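Local atomic coordinates of protein AggB (Escherichia coli, PDB entry 4PHX), a protein that forms the minor subunit of aggregative adherence fimbriae type I and probably takes part in attachment of enteroaggregative Escherichia coli to host surfaces. Residues G34-I39 / S74-Q79. Numbering follows the deposited sequence.
Sequences GFHIWI and SLIEGQ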
loop_
_atom_site.group_PDB
_atom_site.type_symbol
_atom_site.label_atom_id
_atom_site.label_comp_id
_atom_site.label_asym_id
_atom_site.label_seq_id
_atom_site.Cartn_x
_atom_site.Cartn_y
_atom_site.Cartn_z
ATOM N N GLY B 34 -9.907 9.132 -33.962
ATOM C CA GLY B 34 -10.029 8.523 -32.651
ATOM C C GLY B 34 -10.475 7.077 -32.622
ATOM O O GLY B 34 -10.762 6.497 -33.669
ATOM N N PHE B 35 -10.492 6.498 -31.420
ATOM C CA PHE B 35 -10.895 5.108 -31.200
ATOM C C PHE B 35 -11.842 5.025 -30.004
ATOM O O PHE B 35 -11.745 5.793 -29.054
ATOM C CB PHE B 35 -9.722 4.184 -30.886
ATOM C CG PHE B 35 -8.604 4.188 -31.892
ATOM C CD1 PHE B 35 -7.546 5.077 -31.773
ATOM C CD2 PHE B 35 -8.553 3.234 -32.895
ATOM C CE1 PHE B 35 -6.483 5.045 -32.683
ATOM C CE2 PHE B 35 -7.494 3.194 -33.792
ATOM C CZ PHE B 35 -6.468 4.096 -33.688
ATOM N N HIS B 36 -12.677 4.001 -30.024
ATOM C CA HIS B 36 -13.897 3.938 -29.251
ATOM C C HIS B 36 -14.135 2.454 -29.098
ATOM O O HIS B 36 -14.353 1.772 -30.104
ATOM C CB HIS B 36 -14.928 4.519 -30.196
ATOM C CG HIS B 36 -16.325 4.535 -29.688
ATOM N ND1 HIS B 36 -17.405 4.503 -30.541
ATOM C CD2 HIS B 36 -16.829 4.640 -28.436
ATOM C CE1 HIS B 36 -18.519 4.574 -29.835
ATOM N NE2 HIS B 36 -18.197 4.651 -28.557
ATOM N N ILE B 37 -14.055 1.932 -27.880
ATOM C CA ILE B 37 -14.320 0.506 -27.648
ATOM C C ILE B 37 -15.204 0.280 -26.443
ATOM O O ILE B 37 -15.286 1.135 -25.573
ATOM C CB ILE B 37 -13.023 -0.320 -27.410
ATOM C CG1 ILE B 37 -12.307 0.151 -26.154
ATOM C CG2 ILE B 37 -12.101 -0.248 -28.590
ATOM C CD1 ILE B 37 -10.831 -0.274 -26.081
ATOM N N TRP B 38 -15.840 -0.887 -26.375
ATOM C CA TRP B 38 -16.572 -1.274 -25.180
ATOM C C TRP B 38 -16.719 -2.778 -25.130
ATOM O O TRP B 38 -16.416 -3.464 -26.114
ATOM C CB TRP B 38 -17.944 -0.591 -25.110
ATOM C CG TRP B 38 -18.832 -0.867 -26.274
ATOM C CD1 TRP B 38 -19.828 -1.805 -26.345
ATOM C CD2 TRP B 38 -18.823 -0.198 -27.547
ATOM N NE1 TRP B 38 -20.431 -1.759 -27.581
ATOM C CE2 TRP B 38 -19.832 -0.783 -28.336
ATOM C CE3 TRP B 38 -18.052 0.830 -28.095
ATOM C CZ2 TRP B 38 -20.099 -0.367 -29.634
ATOM C CZ3 TRP B 38 -18.315 1.245 -29.386
ATOM C CH2 TRP B 38 -19.328 0.648 -30.147
ATOM N N ILE B 39 -17.162 -3.304 -23.990
ATOM C CA ILE B 39 -17.473 -4.721 -23.927
ATOM C C ILE B 39 -18.976 -4.897 -23.982
ATOM O O ILE B 39 -19.706 -4.132 -23.343
ATOM C CB ILE B 39 -16.985 -5.353 -22.632
ATOM C CG1 ILE B 39 -15.458 -5.229 -22.518
ATOM C CG2 ILE B 39 -17.485 -6.819 -22.524
ATOM C CD1 ILE B 39 -14.892 -5.927 -21.314
ATOM N N SER B 74 -16.082 6.992 -21.940
ATOM C CA SER B 74 -16.787 7.827 -22.924
ATOM C C SER B 74 -18.276 7.526 -23.181
ATOM O O SER B 74 -18.784 6.454 -22.848
ATOM C CB SER B 74 -16.011 7.880 -24.259
ATOM O OG SER B 74 -15.909 6.603 -24.853
ATOM N N LEU B 75 -18.945 8.501 -23.798
ATOM C CA LEU B 75 -20.370 8.450 -24.062
ATOM C C LEU B 75 -20.626 9.146 -25.394
ATOM O O LEU B 75 -20.866 10.354 -25.447
ATOM C CB LEU B 75 -21.143 9.138 -22.932
ATOM C CG LEU B 75 -22.679 9.089 -22.893
ATOM C CD1 LEU B 75 -23.309 10.334 -23.527
ATOM C CD2 LEU B 75 -23.199 7.814 -23.536
ATOM N N ILE B 76 -20.572 8.376 -26.472
ATOM C CA ILE B 76 -20.599 8.938 -27.811
ATOM C C ILE B 76 -21.810 8.453 -28.623
ATOM O O ILE B 76 -21.814 7.334 -29.136
ATOM C CB ILE B 76 -19.302 8.578 -28.559
ATOM C CG1 ILE B 76 -18.074 9.000 -27.748
ATOM C CG2 ILE B 76 -19.287 9.195 -29.939
ATOM C CD1 ILE B 76 -16.781 8.409 -28.260
ATOM N N GLU B 77 -22.843 9.287 -28.712
ATOM C CA GLU B 77 -24.004 9.032 -29.589
ATOM C C GLU B 77 -24.884 7.764 -29.422
ATOM O O GLU B 77 -25.170 7.106 -30.433
ATOM C CB GLU B 77 -23.573 9.072 -31.065
ATOM C CG GLU B 77 -23.114 10.409 -31.598
ATOM C CD GLU B 77 -22.439 10.256 -32.952
ATOM O OE1 GLU B 77 -22.758 9.267 -33.651
ATOM O OE2 GLU B 77 -21.592 11.101 -33.311
ATOM N N GLY B 78 -25.301 7.371 -28.216
ATOM C CA GLY B 78 -24.694 7.704 -26.948
ATOM C C GLY B 78 -24.216 6.346 -26.471
ATOM O O GLY B 78 -24.771 5.754 -25.536
ATOM N N GLN B 79 -23.206 5.832 -27.170
ATOM C CA GLN B 79 -22.598 4.547 -26.843
ATOM C C GLN B 79 -21.579 4.717 -25.723
ATOM O O GLN B 79 -20.624 5.481 -25.865
ATOM C CB GLN B 79 -21.908 3.958 -28.080
ATOM C CG GLN B 79 -21.154 2.667 -27.794
ATOM C CD GLN B 79 -22.080 1.544 -27.331
ATOM O OE1 GLN B 79 -23.020 1.170 -28.040
ATOM N NE2 GLN B 79 -21.818 1.004 -26.142
#
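Q79 lies over W38 and beside H36, and these three residues bury most of the surface. The Q79 amide stacks flat on one face of the indole, the two planes only 6° apart. Its CD sits 3.4 Å from W38 CE2. CG makes a CH-pi contact with the six-membered ring, almost straight above its centre. Q79 CG is anti to the backbone N (chi1 175°), and the bend at chi2 (63°) lays CD across the indole. Q79 NE2 lies 3.4 Å from W38 NE1, but both are donors and no hydrogen bond forms. W38 NE1 instead makes a weak bond to N40 OD1.

The H36 ring is held between two neighbours. W38 CZ3 covers one face, 3.3 Å above the plane. On the opposite face, I76 CD1 makes a CH-pi contact 4.0 Å from the ring centroid. Q79 CG packs obliquely against H36 NE2 at 3.6 Å. H36 ND1 also makes a weak hydrogen bond with E115 OE1, which may help to set the ring's orientation.

No hydrogen bond joins the two segments. I76 and Q79 pair through their backbones in both directions, closing a tight hairpin with a cis peptide before G78. S74 and I76 reach H36 across strand 82-85. Q79 comes from edge strand 79-80, whose hairpin curls over H36 and W38 on the outer face of an antiparallel sheet of the Ig-like beta sandwich.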